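Local coordinates for protein polyhedrin (Orgyia pseudotsugata cypovirus 5, PDB 5A8U) that forms the crystalline matrix of viral occlusion bodies, the polyhedra that protect virus from the outside environment until insect larvae ingest them, at residues Leu10-Lys13 with Ala14-Arg18; Asn229-Val232 with Ala233-Phe237; Phe179-Tyr183 with Ala184-Pro188; Leu150-Ala153 with Glu154-Ile157. All coordinates share one frame; numbering follows the deposited sequence.

Interaction 1 of 4, residues Leu10-Lys13 with Ala14-Arg18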
loop_
_atom_site.group_PDB
_atom_site.type_symbol
_atom_site.label_atom_id
_atom_site.label_comp_id
_atom_site.label_asym_id
_atom_site.label_seq_id
_atom_site.Cartn_x
_atom_site.Cartn_y
_atom_site.Cartn_z
ATOM N N LEU A 10 43.259 -5.024 15.330
ATOM C CA LEU A 10 42.499 -3.792 15.603
ATOM C C LEU A 10 41.530 -3.482 14.477
ATOM O O LEU A 10 40.395 -3.059 14.715
ATOM C CB LEU A 10 43.420 -2.587 15.855
ATOM C CG LEU A 10 42.653 -1.297 16.218
ATOM C CD1 LEU A 10 41.785 -1.515 17.459
ATOM C CD2 LEU A 10 43.596 -0.102 16.416
ATOM N N GLN A 11 41.985 -3.702 13.250
ATOM C CA GLN A 11 41.177 -3.422 12.078
ATOM C C GLN A 11 39.955 -4.325 12.086
ATOM O O GLN A 11 38.842 -3.866 11.842
ATOM C CB GLN A 11 42.004 -3.647 10.824
ATOM C CG GLN A 11 41.306 -3.359 9.518
ATOM C CD GLN A 11 42.312 -3.337 8.407
ATOM O OE1 GLN A 11 43.197 -2.482 8.383
ATOM N NE2 GLN A 11 42.234 -4.310 7.511
ATOM N N GLN A 12 40.155 -5.606 12.386
ATOM C CA GLN A 12 39.017 -6.512 12.510
ATOM C C GLN A 12 38.072 -6.073 13.636
ATOM O O GLN A 12 36.867 -6.079 13.458
ATOM C CB GLN A 12 39.466 -7.963 12.727
ATOM C CG GLN A 12 38.297 -8.938 12.840
ATOM C CD GLN A 12 37.591 -9.180 11.518
ATOM O OE1 GLN A 12 38.197 -9.664 10.553
ATOM N NE2 GLN A 12 36.294 -8.854 11.465
ATOM N N LYS A 13 38.629 -5.700 14.788
ATOM C CA LYS A 13 37.832 -5.147 15.886
ATOM C C LYS A 13 37.042 -3.880 15.501
ATOM O O LYS A 13 35.876 -3.736 15.881
ATOM C CB LYS A 13 38.726 -4.866 17.099
ATOM C CG LYS A 13 37.991 -4.269 18.297
ATOM C CD LYS A 13 38.957 -4.005 19.458
ATOM C CE LYS A 13 38.244 -3.414 20.675
ATOM N NZ LYS A 13 37.743 -2.034 20.412
ATOM N N ALA A 14 37.677 -2.967 14.763
ATOM C CA ALA A 14 37.012 -1.752 14.280
ATOM C C ALA A 14 35.890 -2.086 13.299
ATOM O O ALA A 14 34.835 -1.447 13.298
ATOM C CB ALA A 14 38.022 -0.806 13.637
ATOM N N HIS A 15 36.126 -3.091 12.462
ATOM C CA HIS A 15 35.102 -3.596 11.556
ATOM C C HIS A 15 33.926 -4.187 12.321
ATOM O O HIS A 15 32.763 -3.897 12.005
ATOM C CB HIS A 15 35.686 -4.660 10.616
ATOM C CG HIS A 15 34.666 -5.256 9.698
ATOM N ND1 HIS A 15 34.455 -4.793 8.419
ATOM C CD2 HIS A 15 33.781 -6.268 9.884
ATOM C CE1 HIS A 15 33.488 -5.493 7.854
ATOM N NE2 HIS A 15 33.057 -6.391 8.723
ATOM N N ASN A 16 34.220 -5.016 13.324
ATOM C CA ASN A 16 33.166 -5.625 14.132
ATOM C C ASN A 16 32.358 -4.588 14.902
ATOM O O ASN A 16 31.138 -4.715 15.014
ATOM C CB ASN A 16 33.729 -6.673 15.097
ATOM C CG ASN A 16 34.298 -7.879 14.384
ATOM O OD1 ASN A 16 34.071 -8.071 13.195
ATOM N ND2 ASN A 16 35.024 -8.712 15.119
ATOM N N LYS A 17 33.045 -3.569 15.424
ATOM C CA LYS A 17 32.392 -2.491 16.172
ATOM C C LYS A 17 31.486 -1.680 15.259
ATOM O O LYS A 17 30.357 -1.343 15.622
ATOM C CB LYS A 17 33.437 -1.567 16.823
ATOM C CG LYS A 17 32.832 -0.456 17.705
ATOM C CD LYS A 17 33.899 0.417 18.356
ATOM C CE LYS A 17 33.292 1.519 19.212
ATOM N NZ LYS A 17 32.645 0.986 20.446
ATOM N N ARG A 18 31.991 -1.357 14.077
ATOM C CA ARG A 18 31.232 -0.555 13.128
ATOM C C ARG A 18 29.920 -1.246 12.778
ATOM O O ARG A 18 28.843 -0.657 12.870
ATOM C CB ARG A 18 32.053 -0.306 11.863
ATOM C CG ARG A 18 31.282 0.399 10.764
ATOM C CD ARG A 18 32.161 0.679 9.564
ATOM N NE ARG A 18 32.701 -0.553 8.991
ATOM C CZ ARG A 18 33.562 -0.588 7.980
ATOM N NH1 ARG A 18 33.984 0.546 7.428
ATOM N NH2 ARG A 18 34.006 -1.751 7.524
#
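Gln-12 and Asn-16, one helical turn apart, are joined through their side-chain amides. Gln-12 NE2 donates to Asn-16 OD1 at 2.9 Å with an N-H...O angle of 146°, so the bond is somewhat bent. The acceptor lies close to the plane of the Gln-12 amide, but the donor stands above the carbonyl plane of Asn-16 and misses its lone-pair directions; the two amide planes are turned 41° apart. The Gln-12 chain reaches this place by a bend at chi2 (72°), which turns CD and NE2 forward along the helix surface, toward the following turn, while Asn-16 CG is anti to its own carbonyl carbon and leans back toward the preceding turn. There Asn-16 CG lies 3.3 Å from Gln-12 O, the same carbonyl that receives Asn-16 N at 2.9 Å. The pair is therefore linked twice, once by backbone and once by side chains. His-15 CD2 lies 3.9 Å from Gln-12 NE2, which approaches the imidazole obliquely.

The i to i+4 spacing is that of an alpha helix, here the helix 6-21 near the N-terminus. Its backbone ladder continues from Ala-14 N to Leu-10 O at 2.7 Å and from Lys-17 N to Lys-13 O at 2.9 Å. Alongside, Lys-13 and Lys-17 extend from successive turns with their NZ atoms 5.9 Å apart, like charges without contact. Lys-17 NZ is paired with Glu-21 OE2 one turn further on, which probably offsets part of that repulsion. Farther along, Ser-20 OG hydrogen-bonds the carbonyls of Asn-16 and Lys-17.

Interaction 2 of 4, residues Asn229-Val232 with Ala233-Phe237; sequences NEKV and AVENF
Lys-231 and Glu-235 form a salt bridge across one helical turn, with Lys-231 NZ 2.7 Å from Glu-235 OE1. The ammonium group meets that oxygen from above the carboxylate plane, 41° out of it. Two torsions make the meeting possible: Lys-231 is bent at chi2 (-88°), turning its otherwise extended chain along the helix, and Glu-235 CG stands between its backbone N and carbonyl carbon (chi1 73°), directing the carboxylate back toward the lysine. A water donates to Lys-231 O at 2.8 Å and makes a weak bond to Glu-235 OE1.

Glu-230 and Val-234 run side by side, with Glu-230 CG 4.1 Å from Val-234 CG2; beyond this apolar contact the Glu-230 carboxylate is held by Tyr-245 OH and Ser-248 N. Val-232 CG1 lies 3.8 Å from Asn-236 ND2. Ala-233 and Phe-237 are buried against strands 223-227 and 43-50, while Asn-236 O accepts from Arg-92 of the second subunit.

At the start of the helix, Asn-229 OD1 accepts from Val-232 N at 2.9 Å, a nearly straight bond: the classic asparagine N-cap, opening helix 230-241.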
loop_
_atom_site.group_PDB
_atom_site.type_symbol
_atom_site.label_atom_id
_atom_site.label_comp_id
_atom_site.label_asym_id
_atom_site.label_seq_id
_atom_site.Cartn_x
_atom_site.Cartn_y
_atom_site.Cartn_z
ATOM N N ASN A 229 8.565 -25.595 4.448
ATOM C CA ASN A 229 8.647 -25.720 5.898
ATOM C C ASN A 229 9.585 -24.708 6.507
ATOM O O ASN A 229 10.307 -24.001 5.790
ATOM C CB ASN A 229 8.961 -27.155 6.364
ATOM C CG ASN A 229 10.362 -27.632 6.009
ATOM O OD1 ASN A 229 11.259 -26.851 5.697
ATOM N ND2 ASN A 229 10.567 -28.942 6.117
ATOM N N GLU A 230 9.561 -24.638 7.832
ATOM C CA GLU A 230 10.392 -23.695 8.556
ATOM C C GLU A 230 11.877 -23.963 8.315
ATOM O O GLU A 230 12.671 -23.033 8.232
ATOM C CB GLU A 230 10.044 -23.780 10.048
ATOM C CG GLU A 230 11.036 -23.148 10.997
ATOM C CD GLU A 230 10.540 -23.245 12.426
ATOM O OE1 GLU A 230 10.808 -24.270 13.089
ATOM O OE2 GLU A 230 9.828 -22.317 12.849
ATOM N N LYS A 231 12.256 -25.238 8.212
ATOM C CA LYS A 231 13.658 -25.592 8.014
ATOM C C LYS A 231 14.221 -24.917 6.768
ATOM O O LYS A 231 15.280 -24.274 6.806
ATOM C CB LYS A 231 13.768 -27.118 7.926
ATOM C CG LYS A 231 15.184 -27.650 7.755
ATOM C CD LYS A 231 15.580 -27.730 6.300
ATOM C CE LYS A 231 16.862 -28.554 6.150
ATOM N NZ LYS A 231 17.458 -28.335 4.812
ATOM N N VAL A 232 13.494 -25.033 5.665
ATOM C CA VAL A 232 13.921 -24.419 4.419
ATOM C C VAL A 232 13.908 -22.880 4.491
ATOM O O VAL A 232 14.813 -22.210 4.011
ATOM C CB VAL A 232 13.064 -24.928 3.236
ATOM C CG1 VAL A 232 13.431 -24.178 1.962
ATOM C CG2 VAL A 232 13.256 -26.445 3.079
ATOM N N ALA A 233 12.868 -22.318 5.092
ATOM C CA ALA A 233 12.802 -20.876 5.277
ATOM C C ALA A 233 14.026 -20.343 6.021
ATOM O O ALA A 233 14.592 -19.323 5.639
ATOM C CB ALA A 233 11.539 -20.507 6.046
ATOM N N VAL A 234 14.398 -21.019 7.106
ATOM C CA VAL A 234 15.513 -20.543 7.918
ATOM C C VAL A 234 16.823 -20.584 7.134
ATOM O O VAL A 234 17.600 -19.634 7.155
ATOM C CB VAL A 234 15.615 -21.318 9.236
ATOM C CG1 VAL A 234 16.921 -21.002 9.925
ATOM C CG2 VAL A 234 14.442 -20.944 10.132
ATOM N N GLU A 235 17.090 -21.680 6.426
ATOM C CA GLU A 235 18.381 -21.772 5.751
ATOM C C GLU A 235 18.486 -20.890 4.518
ATOM O O GLU A 235 19.554 -20.371 4.234
ATOM C CB GLU A 235 18.756 -23.222 5.423
ATOM C CG GLU A 235 17.969 -23.846 4.298
ATOM C CD GLU A 235 18.326 -25.321 4.119
ATOM O OE1 GLU A 235 18.710 -25.958 5.124
ATOM O OE2 GLU A 235 18.243 -25.831 2.979
ATOM N N ASN A 236 17.383 -20.698 3.800
ATOM C CA ASN A 236 17.433 -19.945 2.550
ATOM C C ASN A 236 17.034 -18.469 2.600
ATOM O O ASN A 236 17.370 -17.711 1.698
ATOM C CB ASN A 236 16.679 -20.687 1.433
ATOM C CG ASN A 236 17.404 -21.957 1.012
ATOM O OD1 ASN A 236 18.615 -22.108 1.261
ATOM N ND2 ASN A 236 16.679 -22.882 0.389
ATOM N N PHE A 237 16.348 -18.063 3.660
ATOM C CA PHE A 237 15.984 -16.665 3.821
ATOM C C PHE A 237 16.549 -16.059 5.112
ATOM O O PHE A 237 17.372 -15.142 5.054
ATOM C CB PHE A 237 14.453 -16.453 3.752
ATOM C CG PHE A 237 14.053 -15.025 3.981
ATOM C CD1 PHE A 237 14.351 -14.057 3.028
ATOM C CD2 PHE A 237 13.454 -14.630 5.164
ATOM C CE1 PHE A 237 14.023 -12.720 3.235
ATOM C CE2 PHE A 237 13.117 -13.283 5.387
ATOM C CZ PHE A 237 13.414 -12.328 4.427
HETATM O O HOH W 1 17.541 -25.078 8.285
#

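Interaction 3 of 4, residues Phe179-Tyr183 with Ala184-Pro188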
loop_
_atom_site.group_PDB
_atom_site.type_symbol
_atom_site.label_atom_id
_atom_site.label_comp_id
_atom_site.label_asym_id
_atom_site.label_seq_id
_atom_site.Cartn_x
_atom_site.Cartn_y
_atom_site.Cartn_z
ATOM N N PHE A 179 -3.585 -18.851 17.102
ATOM C CA PHE A 179 -4.848 -18.274 16.691
ATOM C C PHE A 179 -5.989 -19.169 17.200
ATOM O O PHE A 179 -6.490 -20.025 16.473
ATOM C CB PHE A 179 -4.874 -18.141 15.157
ATOM C CG PHE A 179 -3.861 -17.157 14.598
ATOM C CD1 PHE A 179 -3.299 -16.170 15.407
ATOM C CD2 PHE A 179 -3.479 -17.215 13.254
ATOM C CE1 PHE A 179 -2.380 -15.247 14.892
ATOM C CE2 PHE A 179 -2.576 -16.301 12.733
ATOM C CZ PHE A 179 -2.023 -15.309 13.557
ATOM N N ASP A 180 -6.383 -18.981 18.458
ATOM C CA ASP A 180 -7.317 -19.909 19.098
ATOM C C ASP A 180 -8.418 -19.199 19.889
ATOM O O ASP A 180 -9.033 -19.789 20.779
ATOM C CB ASP A 180 -6.554 -20.845 20.026
ATOM C CG ASP A 180 -5.773 -20.095 21.093
ATOM O OD1 ASP A 180 -5.922 -18.853 21.203
ATOM O OD2 ASP A 180 -4.998 -20.749 21.820
ATOM N N ASP A 181 -8.645 -17.930 19.564
ATOM C CA ASP A 181 -9.677 -17.118 20.208
ATOM C C ASP A 181 -9.398 -16.834 21.674
ATOM O O ASP A 181 -10.220 -16.226 22.360
ATOM C CB ASP A 181 -11.067 -17.752 20.028
ATOM C CG ASP A 181 -11.862 -17.107 18.899
ATOM O OD1 ASP A 181 -11.344 -16.171 18.241
ATOM O OD2 ASP A 181 -13.017 -17.526 18.685
ATOM N N LYS A 182 -8.223 -17.243 22.147
ATOM C CA LYS A 182 -7.840 -17.010 23.538
ATOM C C LYS A 182 -6.951 -15.770 23.656
ATOM O O LYS A 182 -7.361 -14.759 24.227
ATOM C CB LYS A 182 -7.125 -18.237 24.109
ATOM C CG LYS A 182 -6.993 -18.239 25.625
ATOM C CD LYS A 182 -6.199 -19.448 26.116
ATOM C CE LYS A 182 -6.820 -20.763 25.648
ATOM N NZ LYS A 182 -6.092 -21.944 26.204
ATOM N N TYR A 183 -5.739 -15.847 23.105
ATOM C CA TYR A 183 -4.812 -14.712 23.124
ATOM C C TYR A 183 -4.735 -13.968 21.783
ATOM O O TYR A 183 -4.067 -12.942 21.659
ATOM C CB TYR A 183 -3.422 -15.161 23.584
ATOM C CG TYR A 183 -3.425 -15.847 24.938
ATOM C CD1 TYR A 183 -3.612 -15.119 26.108
ATOM C CD2 TYR A 183 -3.262 -17.224 25.042
ATOM C CE1 TYR A 183 -3.624 -15.741 27.347
ATOM C CE2 TYR A 183 -3.273 -17.857 26.276
ATOM C CZ TYR A 183 -3.455 -17.110 27.427
ATOM O OH TYR A 183 -3.465 -17.730 28.659
ATOM N N ALA A 184 -5.449 -14.487 20.788
ATOM C CA ALA A 184 -5.582 -13.832 19.495
ATOM C C ALA A 184 -6.808 -14.456 18.854
ATOM O O ALA A 184 -7.207 -15.561 19.253
ATOM C CB ALA A 184 -4.348 -14.082 18.629
ATOM N N PRO A 185 -7.414 -13.763 17.875
ATOM C CA PRO A 185 -8.565 -14.333 17.160
ATOM C C PRO A 185 -8.207 -15.642 16.456
ATOM O O PRO A 185 -7.043 -15.867 16.127
ATOM C CB PRO A 185 -8.899 -13.265 16.119
ATOM C CG PRO A 185 -8.267 -12.003 16.637
ATOM C CD PRO A 185 -7.056 -12.423 17.377
ATOM N N ARG A 186 -9.189 -16.518 16.266
ATOM C CA ARG A 186 -8.972 -17.712 15.480
ATOM C C ARG A 186 -8.748 -17.376 13.994
ATOM O O ARG A 186 -8.023 -18.096 13.308
ATOM C CB ARG A 186 -10.135 -18.708 15.642
ATOM C CG ARG A 186 -9.899 -20.009 14.867
ATOM C CD ARG A 186 -10.883 -21.124 15.224
ATOM N NE ARG A 186 -10.542 -21.747 16.500
ATOM C CZ ARG A 186 -11.127 -21.446 17.653
ATOM N NH1 ARG A 186 -12.091 -20.527 17.691
ATOM N NH2 ARG A 186 -10.746 -22.062 18.764
ATOM N N PHE A 187 -9.369 -16.300 13.510
ATOM C CA PHE A 187 -9.231 -15.905 12.104
ATOM C C PHE A 187 -8.836 -14.432 12.023
ATOM O O PHE A 187 -9.604 -13.594 11.545
ATOM C CB PHE A 187 -10.527 -16.192 11.331
ATOM C CG PHE A 187 -10.970 -17.635 11.437
ATOM C CD1 PHE A 187 -10.323 -18.633 10.703
ATOM C CD2 PHE A 187 -12.016 -17.989 12.266
ATOM C CE1 PHE A 187 -10.721 -19.963 10.801
ATOM C CE2 PHE A 187 -12.414 -19.310 12.374
ATOM C CZ PHE A 187 -11.763 -20.299 11.648
ATOM N N PRO A 188 -7.619 -14.114 12.497
ATOM C CA PRO A 188 -7.274 -12.704 12.666
ATOM C C PRO A 188 -6.832 -11.973 11.403
ATOM O O PRO A 188 -6.445 -12.564 10.390
ATOM C CB PRO A 188 -6.088 -12.761 13.642
ATOM C CG PRO A 188 -5.384 -14.008 13.258
ATOM C CD PRO A 188 -6.517 -15.001 12.929
HETATM O O HOH W 2 -13.520 -18.879 15.926
#
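Phe-179 packs its ring face against Pro-188 in the loop that joins strand 169-178 to strand 189-195, its ring meeting the proline in a CH-pi contact. From the backbone outward, Phe-179 CB lies 3.3 Å from Pro-185 O. CG anti to the carbonyl carbon (chi1 -66°) turns the ring toward the returning chain, where CG, CD1, CD2, CE1, CE2 and CZ all lie at similar distances from Pro-188 CG. Pro-188 CG sits over the centre of the Phe-179 ring, 3.4 Å from its centroid and only 3° off the normal. Phe-179 CD1 also has Ala-184 CB at the ring edge, 4.0 Å away, and Pro-188 CD approaches CD2 and CG. Met-63 from helix 60-63 and Pro-107 add to the apolar surroundings of the ring.

The polar side of the loop is drawn together by Asp-181. Its OD1 receives Arg-186 N at 2.9 Å, from well above the carboxylate plane, and OD2 makes a long salt bridge to Arg-186 NH1, with the carboxylate and guanidinium planes 71° apart. Behind it, Asp-180 OD1 accepts from Lys-182 N at 3.0 Å, an Asx turn that shapes the bend, and Asp-181 N makes a weak bond to Ala-184 O. A water bridges the same two charged groups: it donates to Asp-181 OD2 and accepts from Arg-186 NH1 at 2.8 Å, lying in plane at the edge of the guanidinium group.

Interaction 4 of 4, residues Leu150-Ala153 with Glu154-Ile157; sequences LNAA and EDII
Asp-155 turns its carboxylate back onto the backbone of Ala-152, and hydrogen bonds make up most of the contact. Asp-155 OD2 accepts from Ala-152 N at 2.9 Å with an N-H...O angle of 148°; the donor stands well above the carboxylate plane, 62° out of it. In return Asp-155 N donates to Ala-152 O at 3.1 Å, so residues 152 and 155 are tied in both directions. Ile-156 N to Ala-153 O, at 3.2 Å, repeats the three-residue spacing, and these i to i+3 bonds belong to a short 3-10 turn. Asp-155 CG lies anti to its carbonyl carbon (chi1 -60°), which brings OD2 over the start of that turn.

Water gives a second kind of link. One molecule accepts from Ala-153 N at 2.9 Å and donates weakly to Glu-154 OE1, whose chain is bent at chi2 and curls back toward the preceding residues.

Van der Waals contacts are few: Ala-152 CB touches Glu-154 OE1 at 3.7 Å, and Ile-156 CB rests against Ala-153 O at 3.4 Å.

The charge partners of Asp-155 lie outside the turn. Arg-134 makes a salt bridge with Asp-155 OD1, and Arg-126, hydrogen-bonded to Asn-151 OD1, forms a weak, long ion pair with Asp-155 OD2. With OD2 taking an amide N-H and lying at long range from Arg-126, and OD1 paired with Arg-134, the buried Asp-155 carboxylate is probably stabilised as the anion, linking this loop to Arg-134 as well as to its own backbone.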
loop_
_atom_site.group_PDB
_atom_site.type_symbol
_atom_site.label_atom_id
_atom_site.label_comp_id
_atom_site.label_asym_id
_atom_site.label_seq_id
_atom_site.Cartn_x
_atom_site.Cartn_y
_atom_site.Cartn_z
ATOM N N LEU A 150 -9.072 1.866 18.981
ATOM C CA LEU A 150 -8.045 1.439 18.034
ATOM C C LEU A 150 -6.636 1.394 18.621
ATOM O O LEU A 150 -5.769 0.706 18.092
ATOM C CB LEU A 150 -8.075 2.258 16.731
ATOM C CG LEU A 150 -9.352 2.088 15.908
ATOM C CD1 LEU A 150 -9.220 2.730 14.526
ATOM C CD2 LEU A 150 -9.675 0.608 15.774
ATOM N N ASN A 151 -6.405 2.119 19.711
ATOM C CA ASN A 151 -5.124 2.051 20.408
ATOM C C ASN A 151 -5.352 1.625 21.852
ATOM O O ASN A 151 -5.608 2.455 22.716
ATOM C CB ASN A 151 -4.406 3.393 20.345
ATOM C CG ASN A 151 -3.868 3.691 18.962
ATOM O OD1 ASN A 151 -3.215 2.846 18.341
ATOM N ND2 ASN A 151 -4.157 4.880 18.462
ATOM N N ALA A 152 -5.281 0.319 22.090
ATOM C CA ALA A 152 -5.545 -0.253 23.404
ATOM C C ALA A 152 -4.252 -0.530 24.156
ATOM O O ALA A 152 -3.177 -0.640 23.552
ATOM C CB ALA A 152 -6.355 -1.541 23.260
ATOM N N ALA A 153 -4.337 -0.643 25.479
ATOM C CA ALA A 153 -3.157 -0.961 26.277
ATOM C C ALA A 153 -2.453 -2.229 25.793
ATOM O O ALA A 153 -1.213 -2.311 25.787
ATOM C CB ALA A 153 -3.535 -1.103 27.756
ATOM N N GLU A 154 -3.257 -3.206 25.385
ATOM C CA GLU A 154 -2.766 -4.528 25.020
ATOM C C GLU A 154 -2.045 -4.574 23.674
ATOM O O GLU A 154 -1.410 -5.578 23.336
ATOM C CB GLU A 154 -3.916 -5.541 25.035
ATOM C CG GLU A 154 -4.480 -5.812 26.431
ATOM C CD GLU A 154 -5.610 -4.868 26.832
ATOM O OE1 GLU A 154 -5.883 -3.876 26.113
ATOM O OE2 GLU A 154 -6.237 -5.131 27.884
ATOM N N ASP A 155 -2.125 -3.495 22.907
ATOM C CA ASP A 155 -1.378 -3.432 21.656
ATOM C C ASP A 155 0.112 -3.377 21.968
ATOM O O ASP A 155 0.935 -3.700 21.135
ATOM C CB ASP A 155 -1.735 -2.168 20.865
ATOM C CG ASP A 155 -3.199 -2.093 20.495
ATOM O OD1 ASP A 155 -3.902 -3.126 20.533
ATOM O OD2 ASP A 155 -3.634 -0.983 20.135
ATOM N N ILE A 156 0.448 -2.921 23.171
ATOM C CA ILE A 156 1.830 -2.748 23.579
ATOM C C ILE A 156 2.317 -4.107 24.033
ATOM O O ILE A 156 2.169 -4.474 25.202
ATOM C CB ILE A 156 1.951 -1.708 24.713
ATOM C CG1 ILE A 156 1.406 -0.352 24.231
ATOM C CG2 ILE A 156 3.403 -1.549 25.139
ATOM C CD1 ILE A 156 2.214 0.235 23.070
ATOM N N ILE A 157 2.899 -4.847 23.100
ATOM C CA ILE A 157 3.235 -6.243 23.339
ATOM C C ILE A 157 4.639 -6.478 23.863
ATOM O O ILE A 157 4.997 -7.624 24.135
ATOM C CB ILE A 157 3.082 -7.085 22.057
ATOM C CG1 ILE A 157 3.857 -6.452 20.904
ATOM C CG2 ILE A 157 1.601 -7.297 21.733
ATOM C CD1 ILE A 157 4.061 -7.429 19.743
HETATM O O HOH W 3 -6.896 -0.651 26.746
#

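How the interactions relate
The four contacts are all local, yet their settings differ. Interactions 1 and 2 each lie within a single helix: the first is wholly exposed on helix 6-21, its centre about 31 Å from the centre of the chain, and uses neutral amides, whereas the second is partly buried, with a charged pair on one side and apolar residues against strands on the other. Interactions 3 and 4 are partly buried loops in which aspartate carboxylates accept backbone N-H groups. Their centres are about 16 Å apart, and both adjoin strand 124-128, one through apolar contacts at Phe-127, the other through Arg-126 and neighbouring residues. Interactions 1 and 3 lie on opposite sides of the chain centre.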